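Local coordinates for protein acetolactate synthase isozyme 1 large subunit (Escherichia coli, PDB 6LPI) that binds thiamine diphosphate, a magnesium ion and flavin-adenine dinucleotide as the large subunit of a thiamine diphosphate-dependent enzyme of the acetolactate synthase family, at residues B[56-61]-B[454-459]; B[63-68]-B[419-424]. All blocks are in the same frame, centred on the assembly; numbering follows the deposited sequence.

Contact 1. Residues B[56-61]-B[454-459]; sequences LARHEQ and MATASE
R58 reaches from the loop ahead of helix 60-74 to the side of helix 453-459, where A455, T456 and E459 receive successive parts of its chain. Its bend at chi2 (85°) sets CD beside T456, with OG1 3.5 Å from R58 CD; the two side chains run past each other in opposite directions. Farther out, the methyl of A455 lies over one face of the guanidinium, displaced toward the rim, and its CB is 3.4 Å from R58 NE. The carboxylate of E459, one turn after A455, comes to the guanidinium edge and completes a salt bridge. OE1 of E459 lies near the guanidinium plane, although the two flat groups are turned 75° against each other. The bond from R58 NH1 to E459 OE1 is 2.8 Å but weak, bent to 124° at the hydrogen, so charge attraction probably matters more here than directed bonding; the exact position of NH2 is doubtful. This pair sits toward the surface, whereas T456 is buried. E453 bridges the two segments, its carboxylate accepting from R58 N and hydrogen-bonded to the T456 hydroxyl. Farther along the same loop, H59 caps helix 60-74: Q61 N donates to H59 ND1 over 3.0 Å, in the plane of the imidazole. E60, the first helical residue, belongs to a thiamine diphosphate pocket and is bonded to N90. The arrangement is an interdomain contact of the thiamine diphosphate-enzyme fold, joining the strand-to-helix turn of the N-terminal cofactor-binding domain to a helix of the C-terminal one.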
ATOM      1  N   LEU B  56      23.064  -2.375  -3.031  1.00 63.14           N
ATOM      2  CA  LEU B  56      23.198  -1.300  -4.007  1.00 53.70           C
ATOM      3  C   LEU B  56      22.205  -1.527  -5.143  1.00 57.98           C
ATOM      4  O   LEU B  56      22.370  -2.441  -5.962  1.00 52.72           O
ATOM      5  CB  LEU B  56      24.624  -1.220  -4.538  1.00 44.14           C
ATOM      6  CG  LEU B  56      24.984  -0.103  -5.507  1.00 47.81           C
ATOM      7  CD1 LEU B  56      24.548   1.248  -4.941  1.00 56.29           C
ATOM      8  CD2 LEU B  56      26.468  -0.110  -5.791  1.00 45.16           C
ATOM      9  N   ALA B  57      21.138  -0.742  -5.147  1.00 66.14           N
ATOM     10  CA  ALA B  57      20.212  -0.749  -6.256  1.00 54.66           C
ATOM     11  C   ALA B  57      20.867  -0.112  -7.479  1.00 53.38           C
ATOM     12  O   ALA B  57      21.978   0.433  -7.435  1.00 40.35           O
ATOM     13  CB  ALA B  57      18.940   0.016  -5.886  1.00 49.68           C
ATOM     14  N   ARG B  58      20.168  -0.197  -8.596  1.00 44.59           N
ATOM     15  CA  ARG B  58      20.612   0.471  -9.803  1.00 46.90           C
ATOM     16  C   ARG B  58      19.788   1.704 -10.117  1.00 45.81           C
ATOM     17  O   ARG B  58      20.116   2.434 -11.052  1.00 52.84           O
ATOM     18  CB  ARG B  58      20.580  -0.504 -10.981  1.00 45.18           C
ATOM     19  CG  ARG B  58      21.931  -1.094 -11.281  1.00 51.56           C
ATOM     20  CD  ARG B  58      22.217  -2.286 -10.421  1.00 49.13           C
ATOM     21  NE  ARG B  58      23.498  -2.839 -10.803  1.00 62.75           N
ATOM     22  CZ  ARG B  58      24.268  -3.542  -9.986  1.00 74.84           C
ATOM     23  NH1 ARG B  58      23.872  -3.780  -8.737  1.00 77.00           N
ATOM     24  NH2 ARG B  58      25.424  -4.013 -10.430  1.00 75.95           N
ATOM     25  N   HIS B  59      18.750   1.973  -9.344  1.00 47.26           N
ATOM     26  CA  HIS B  59      17.936   3.153  -9.571  1.00 51.07           C
ATOM     27  C   HIS B  59      17.190   3.353  -8.268  1.00 55.11           C
ATOM     28  O   HIS B  59      16.745   2.372  -7.658  1.00 58.35           O
ATOM     29  CB  HIS B  59      16.944   2.943 -10.738  1.00 46.49           C
ATOM     30  CG  HIS B  59      16.150   4.161 -11.106  1.00 50.30           C
ATOM     31  ND1 HIS B  59      15.151   4.680 -10.309  1.00 51.64           N
ATOM     32  CD2 HIS B  59      16.186   4.940 -12.214  1.00 50.41           C
ATOM     33  CE1 HIS B  59      14.633   5.748 -10.890  1.00 47.60           C
ATOM     34  NE2 HIS B  59      15.242   5.927 -12.049  1.00 51.08           N
ATOM     35  N   GLU B  60      17.089   4.608  -7.816  1.00 45.07           N
ATOM     36  CA  GLU B  60      16.590   4.797  -6.463  1.00 46.61           C
ATOM     37  C   GLU B  60      15.136   4.352  -6.363  1.00 45.16           C
ATOM     38  O   GLU B  60      14.715   3.867  -5.306  1.00 43.67           O
ATOM     39  CB  GLU B  60      16.780   6.246  -6.009  1.00 51.46           C
ATOM     40  CG  GLU B  60      18.257   6.661  -5.817  1.00 55.99           C
ATOM     41  CD  GLU B  60      18.893   7.227  -7.089  1.00 56.59           C
ATOM     42  OE1 GLU B  60      18.300   7.027  -8.181  1.00 62.55           O
ATOM     43  OE2 GLU B  60      19.966   7.877  -7.002  1.00 47.10           O
ATOM     44  N   GLN B  61      14.385   4.407  -7.472  1.00 37.72           N
ATOM     45  CA  GLN B  61      13.057   3.803  -7.464  1.00 39.81           C
ATOM     46  C   GLN B  61      13.155   2.321  -7.120  1.00 49.36           C
ATOM     47  O   GLN B  61      12.374   1.799  -6.306  1.00 48.34           O
ATOM     48  CB  GLN B  61      12.391   3.961  -8.822  1.00 46.57           C
ATOM     49  CG  GLN B  61      10.893   3.850  -8.719  1.00 59.95           C
ATOM     50  CD  GLN B  61      10.210   3.631 -10.035  1.00 61.07           C
ATOM     51  OE1 GLN B  61       9.795   2.509 -10.347  1.00 62.08           O
ATOM     52  NE2 GLN B  61      10.088   4.693 -10.826  1.00 58.48           N
ATOM     53  N   MET B 454      17.427  -6.133 -12.638  1.00 63.41           N
ATOM     54  CA  MET B 454      17.902  -7.466 -12.989  1.00 62.10           C
ATOM     55  C   MET B 454      19.321  -7.680 -12.504  1.00 65.16           C
ATOM     56  O   MET B 454      19.629  -8.723 -11.914  1.00 68.24           O
ATOM     57  CB  MET B 454      17.817  -7.689 -14.496  1.00 57.57           C
ATOM     58  CG  MET B 454      16.527  -8.343 -14.916  1.00 63.45           C
ATOM     59  SD  MET B 454      16.453  -8.739 -16.673  1.00 66.35           S
ATOM     60  CE  MET B 454      14.743  -9.250 -16.820  1.00 57.54           C
ATOM     61  N   ALA B 455      20.185  -6.676 -12.691  1.00 63.78           N
ATOM     62  CA  ALA B 455      21.553  -6.774 -12.185  1.00 61.08           C
ATOM     63  C   ALA B 455      21.549  -7.038 -10.687  1.00 66.18           C
ATOM     64  O   ALA B 455      22.207  -7.973 -10.200  1.00 69.20           O
ATOM     65  CB  ALA B 455      22.329  -5.498 -12.511  1.00 55.54           C
ATOM     66  N   THR B 456      20.757  -6.245  -9.953  1.00 60.77           N
ATOM     67  CA  THR B 456      20.610  -6.425  -8.514  1.00 56.73           C
ATOM     68  C   THR B 456      20.218  -7.851  -8.166  1.00 55.27           C
ATOM     69  O   THR B 456      20.726  -8.423  -7.193  1.00 54.15           O
ATOM     70  CB  THR B 456      19.586  -5.424  -7.968  1.00 52.79           C
ATOM     71  OG1 THR B 456      19.961  -4.095  -8.363  1.00 54.34           O
ATOM     72  CG2 THR B 456      19.495  -5.502  -6.466  1.00 50.51           C
ATOM     73  N   ALA B 457      19.362  -8.467  -8.984  1.00 56.26           N
ATOM     74  CA  ALA B 457      18.938  -9.832  -8.683  1.00 57.70           C
ATOM     75  C   ALA B 457      20.086 -10.815  -8.840  1.00 59.74           C
ATOM     76  O   ALA B 457      20.284 -11.695  -7.991  1.00 61.67           O
ATOM     77  CB  ALA B 457      17.768 -10.232  -9.580  1.00 48.82           C
ATOM     78  N   SER B 458      20.866 -10.678  -9.905  1.00 62.39           N
ATOM     79  CA  SER B 458      21.851 -11.719 -10.152  1.00 70.14           C
ATOM     80  C   SER B 458      23.037 -11.589  -9.213  1.00 71.68           C
ATOM     81  O   SER B 458      23.552 -12.600  -8.717  1.00 72.18           O
ATOM     82  CB  SER B 458      22.294 -11.682 -11.613  1.00 75.40           C
ATOM     83  OG  SER B 458      23.031 -10.516 -11.873  1.00 74.61           O
ATOM     84  N   GLU B 459      23.454 -10.350  -8.932  1.00 67.96           N
ATOM     85  CA  GLU B 459      24.634 -10.120  -8.106  1.00 58.78           C
ATOM     86  C   GLU B 459      24.434 -10.588  -6.670  1.00 64.44           C
ATOM     87  O   GLU B 459      25.397 -11.016  -6.027  1.00 73.54           O
ATOM     88  CB  GLU B 459      25.008  -8.650  -8.157  1.00 56.57           C
ATOM     89  CG  GLU B 459      25.247  -8.190  -9.577  1.00 72.94           C
ATOM     90  CD  GLU B 459      25.791  -6.776  -9.662  1.00 87.20           C
ATOM     91  OE1 GLU B 459      25.585  -5.982  -8.706  1.00 76.90           O
ATOM     92  OE2 GLU B 459      26.472  -6.467 -10.677  1.00 99.65           O
TER

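Contact 2. Residues B[63-68]-B[419-424]; sequences AGFIAQ and MGFGLP. With TPP (thiamine diphosphate), chain J.
F65 meets F421 and P424 at the buried junction of helix 60-74 with the start of helix 422-432, where the two cofactor-binding domains of the thiamine diphosphate-enzyme fold meet. The aromatic pair comes first. The edge of the F421 ring points at the face of F65 in an offset edge-to-face pair, with centroids 5.6 Å apart and planes at 82°. F421 CA stands over the centre of the F65 ring, 4.2 Å from its centroid, as a CH-pi contact. Apolar packing continues at P424, whose CG meets F65 CB at 3.6 Å and whose CB meets I66 CG1. The I66 backbone adds a CA-H...O contact of 3.3 Å from I66 CA to P424 O. Q68, also buried, brings OE1 to the edge of F421, near its ring plane; OE1 is hydrogen-bonded to R72, and NE2 bonds to D97 and A94. The segment 419-424 also reaches thiamine diphosphate. Consistent with the bent cofactor conformation of this family, the M419 side chain touches both rings: its CG lies 3.3 Å from pyrimidine N3', and M419 SD is 3.4 Å from thiazolium C4.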
ATOM      1  N   ALA B  63      15.637   0.924  -5.329  1.00 48.67           N
ATOM      2  CA  ALA B  63      15.957   0.846  -3.898  1.00 44.99           C
ATOM      3  C   ALA B  63      14.696   0.917  -3.056  1.00 44.45           C
ATOM      4  O   ALA B  63      14.505   0.122  -2.122  1.00 43.18           O
ATOM      5  CB  ALA B  63      16.898   1.977  -3.486  1.00 40.15           C
ATOM      6  N   GLY B  64      13.811   1.859  -3.392  1.00 37.08           N
ATOM      7  CA  GLY B  64      12.586   2.010  -2.635  1.00 32.67           C
ATOM      8  C   GLY B  64      11.664   0.814  -2.764  1.00 42.80           C
ATOM      9  O   GLY B  64      11.098   0.352  -1.772  1.00 43.10           O
ATOM     10  N   PHE B  65      11.519   0.273  -3.976  1.00 42.74           N
ATOM     11  CA  PHE B  65      10.617  -0.867  -4.111  1.00 45.90           C
ATOM     12  C   PHE B  65      11.206  -2.133  -3.481  1.00 44.81           C
ATOM     13  O   PHE B  65      10.449  -2.992  -3.017  1.00 37.17           O
ATOM     14  CB  PHE B  65      10.267  -1.093  -5.578  1.00 42.90           C
ATOM     15  CG  PHE B  65       9.190  -0.180  -6.083  1.00 47.68           C
ATOM     16  CD1 PHE B  65       7.973  -0.079  -5.412  1.00 46.85           C
ATOM     17  CD2 PHE B  65       9.381   0.577  -7.229  1.00 45.63           C
ATOM     18  CE1 PHE B  65       6.971   0.750  -5.873  1.00 34.20           C
ATOM     19  CE2 PHE B  65       8.375   1.427  -7.699  1.00 37.20           C
ATOM     20  CZ  PHE B  65       7.174   1.510  -7.015  1.00 33.47           C
ATOM     21  N   ILE B  66      12.536  -2.266  -3.442  1.00 39.56           N
ATOM     22  CA  ILE B  66      13.154  -3.379  -2.718  1.00 45.69           C
ATOM     23  C   ILE B  66      12.890  -3.248  -1.224  1.00 46.26           C
ATOM     24  O   ILE B  66      12.542  -4.225  -0.534  1.00 49.86           O
ATOM     25  CB  ILE B  66      14.661  -3.451  -3.012  1.00 54.39           C
ATOM     26  CG1 ILE B  66      14.921  -3.884  -4.447  1.00 49.26           C
ATOM     27  CG2 ILE B  66      15.350  -4.431  -2.070  1.00 56.64           C
ATOM     28  CD1 ILE B  66      16.371  -3.733  -4.792  1.00 42.06           C
ATOM     29  N   ALA B  67      13.095  -2.042  -0.690  1.00 48.48           N
ATOM     30  CA  ALA B  67      12.656  -1.779   0.674  1.00 53.96           C
ATOM     31  C   ALA B  67      11.183  -2.152   0.830  1.00 48.47           C
ATOM     32  O   ALA B  67      10.772  -2.715   1.850  1.00 43.26           O
ATOM     33  CB  ALA B  67      12.908  -0.315   1.036  1.00 54.90           C
ATOM     34  N   GLN B  68      10.377  -1.860  -0.185  1.00 46.47           N
ATOM     35  CA  GLN B  68       8.965  -2.202  -0.122  1.00 47.02           C
ATOM     36  C   GLN B  68       8.742  -3.707  -0.056  1.00 46.29           C
ATOM     37  O   GLN B  68       7.863  -4.162   0.673  1.00 36.16           O
ATOM     38  CB  GLN B  68       8.225  -1.602  -1.300  1.00 45.15           C
ATOM     39  CG  GLN B  68       7.574  -0.282  -0.946  1.00 40.17           C
ATOM     40  CD  GLN B  68       6.221  -0.130  -1.635  1.00 43.50           C
ATOM     41  OE1 GLN B  68       5.368  -1.032  -1.590  1.00 40.39           O
ATOM     42  NE2 GLN B  68       6.043   0.985  -2.323  1.00 40.88           N
ATOM     43  N   MET B 419       3.520   0.536 -12.549  1.00 52.69           N
ATOM     44  CA  MET B 419       4.328  -0.349 -13.372  1.00 35.99           C
ATOM     45  C   MET B 419       5.753  -0.311 -12.868  1.00 36.28           C
ATOM     46  O   MET B 419       6.247   0.737 -12.424  1.00 40.69           O
ATOM     47  CB  MET B 419       4.278   0.017 -14.856  1.00 43.78           C
ATOM     48  CG  MET B 419       2.856  -0.052 -15.444  1.00 59.89           C
ATOM     49  SD  MET B 419       2.771   0.485 -17.166  1.00 59.69           S
ATOM     50  CE  MET B 419       4.207  -0.435 -17.770  1.00 37.02           C
ATOM     51  N   GLY B 420       6.387  -1.483 -12.860  1.00 34.34           N
ATOM     52  CA  GLY B 420       7.751  -1.594 -12.397  1.00 34.81           C
ATOM     53  C   GLY B 420       7.889  -2.026 -10.958  1.00 34.49           C
ATOM     54  O   GLY B 420       9.016  -2.212 -10.491  1.00 47.23           O
ATOM     55  N   PHE B 421       6.776  -2.194 -10.246  1.00 34.66           N
ATOM     56  CA  PHE B 421       6.823  -2.607  -8.845  1.00 42.83           C
ATOM     57  C   PHE B 421       7.376  -4.032  -8.684  1.00 53.75           C
ATOM     58  O   PHE B 421       8.197  -4.304  -7.787  1.00 47.45           O
ATOM     59  CB  PHE B 421       5.416  -2.482  -8.259  1.00 32.88           C
ATOM     60  CG  PHE B 421       5.212  -3.235  -6.977  1.00 33.05           C
ATOM     61  CD1 PHE B 421       5.413  -2.610  -5.752  1.00 39.35           C
ATOM     62  CD2 PHE B 421       4.828  -4.561  -6.986  1.00 33.72           C
ATOM     63  CE1 PHE B 421       5.229  -3.299  -4.569  1.00 37.35           C
ATOM     64  CE2 PHE B 421       4.632  -5.249  -5.811  1.00 34.04           C
ATOM     65  CZ  PHE B 421       4.825  -4.622  -4.601  1.00 38.28           C
ATOM     66  N   GLY B 422       6.960  -4.941  -9.563  1.00 60.59           N
ATOM     67  CA  GLY B 422       7.200  -6.366  -9.435  1.00 53.39           C
ATOM     68  C   GLY B 422       8.629  -6.831  -9.240  1.00 54.86           C
ATOM     69  O   GLY B 422       8.928  -7.520  -8.264  1.00 51.98           O
ATOM     70  N   LEU B 423       9.543  -6.495 -10.140  1.00 52.72           N
ATOM     71  CA  LEU B 423      10.864  -7.102 -10.004  1.00 48.69           C
ATOM     72  C   LEU B 423      11.587  -6.603  -8.752  1.00 53.07           C
ATOM     73  O   LEU B 423      12.090  -7.444  -7.978  1.00 51.75           O
ATOM     74  CB  LEU B 423      11.661  -6.901 -11.297  1.00 43.28           C
ATOM     75  CG  LEU B 423      13.182  -7.002 -11.337  1.00 49.02           C
ATOM     76  CD1 LEU B 423      13.647  -8.377 -10.886  1.00 52.27           C
ATOM     77  CD2 LEU B 423      13.656  -6.710 -12.754  1.00 48.55           C
ATOM     78  N   PRO B 424      11.662  -5.292  -8.465  1.00 45.54           N
ATOM     79  CA  PRO B 424      12.337  -4.887  -7.219  1.00 48.24           C
ATOM     80  C   PRO B 424      11.615  -5.346  -5.967  1.00 55.86           C
ATOM     81  O   PRO B 424      12.279  -5.687  -4.973  1.00 59.64           O
ATOM     82  CB  PRO B 424      12.418  -3.362  -7.332  1.00 37.38           C
ATOM     83  CG  PRO B 424      11.460  -2.996  -8.370  1.00 37.78           C
ATOM     84  CD  PRO B 424      11.372  -4.129  -9.314  1.00 40.30           C
TER
HETATM   85  N1' TPP J 602       2.756   4.413 -16.567  1.00 31.71           N
HETATM   86  C2' TPP J 602       3.086   3.885 -15.332  1.00 35.82           C
HETATM   87  CM2 TPP J 602       4.418   4.158 -14.698  1.00 37.67           C
HETATM   88  N3' TPP J 602       2.197   3.097 -14.645  1.00 36.20           N
HETATM   89  C4' TPP J 602       0.955   2.841 -15.156  1.00 32.72           C
HETATM   90  N4' TPP J 602       0.140   2.081 -14.425  1.00 30.60           N
HETATM   91  C5' TPP J 602       0.608   3.368 -16.402  1.00 28.97           C
HETATM   92  C6' TPP J 602       1.521   4.152 -17.100  1.00 23.86           C
HETATM   93  C7' TPP J 602      -0.743   3.070 -17.022  1.00 33.11           C
HETATM   94  N3  TPP J 602      -0.798   1.662 -17.312  1.00 34.84           N
HETATM   95  C2  TPP J 602      -1.375   0.747 -16.463  1.00 44.43           C
HETATM   96  S1  TPP J 602      -1.307  -0.762 -16.977  1.00 45.41           S
HETATM   97  C5  TPP J 602      -0.536  -0.310 -18.323  1.00 44.54           C
HETATM   98  C4  TPP J 602      -0.295   1.039 -18.404  1.00 34.90           C
HETATM   99  CM4 TPP J 602       0.404   1.656 -19.567  1.00 44.18           C
HETATM  100  C6  TPP J 602      -0.153  -1.374 -19.323  1.00 45.41           C
HETATM  101  C7  TPP J 602       0.623  -2.518 -18.673  1.00 50.63           C
HETATM  102  O7  TPP J 602       1.595  -2.963 -19.594  1.00 48.63           O
HETATM  103  PA  TPP J 602       2.260  -4.430 -19.479  1.00 49.27           P
HETATM  104  O1A TPP J 602       3.476  -4.416 -18.594  1.00 41.74           O
HETATM  105  O2A TPP J 602       2.585  -4.836 -20.905  1.00 56.10           O
HETATM  106  O3A TPP J 602       1.182  -5.403 -18.785  1.00 48.52           O
HETATM  107  PB  TPP J 602       0.051  -6.236 -19.614  1.00 54.88           P
HETATM  108  O1B TPP J 602      -0.258  -7.534 -18.864  1.00 40.72           O
HETATM  109  O2B TPP J 602      -1.228  -5.455 -19.796  1.00 51.72           O
HETATM  110  O3B TPP J 602       0.555  -6.502 -21.017  1.00 60.79           O

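How the contacts relate
The two contacts lie 10 Å apart, centre to centre, and are both tied to helix 60-74: contact 1 is made by the residues just before it, contact 2 by its first turns. Along the chain the order is 56-61, 63-68, 419-424, 454-459, so contact 2 falls within the span bounded by contact 1. They touch directly, with A57 CB 3.5 Å from A63 N and T456 CG2 4.0 Å from I66 CD1. Together they join the N-terminal and C-terminal cofactor-binding domains at the approach to this helix and along its first turns, from a partly buried outer end to a buried inner one. E60 and M419 belong to different thiamine diphosphate pockets, consistent with cofactor sites shared between subunits in this family.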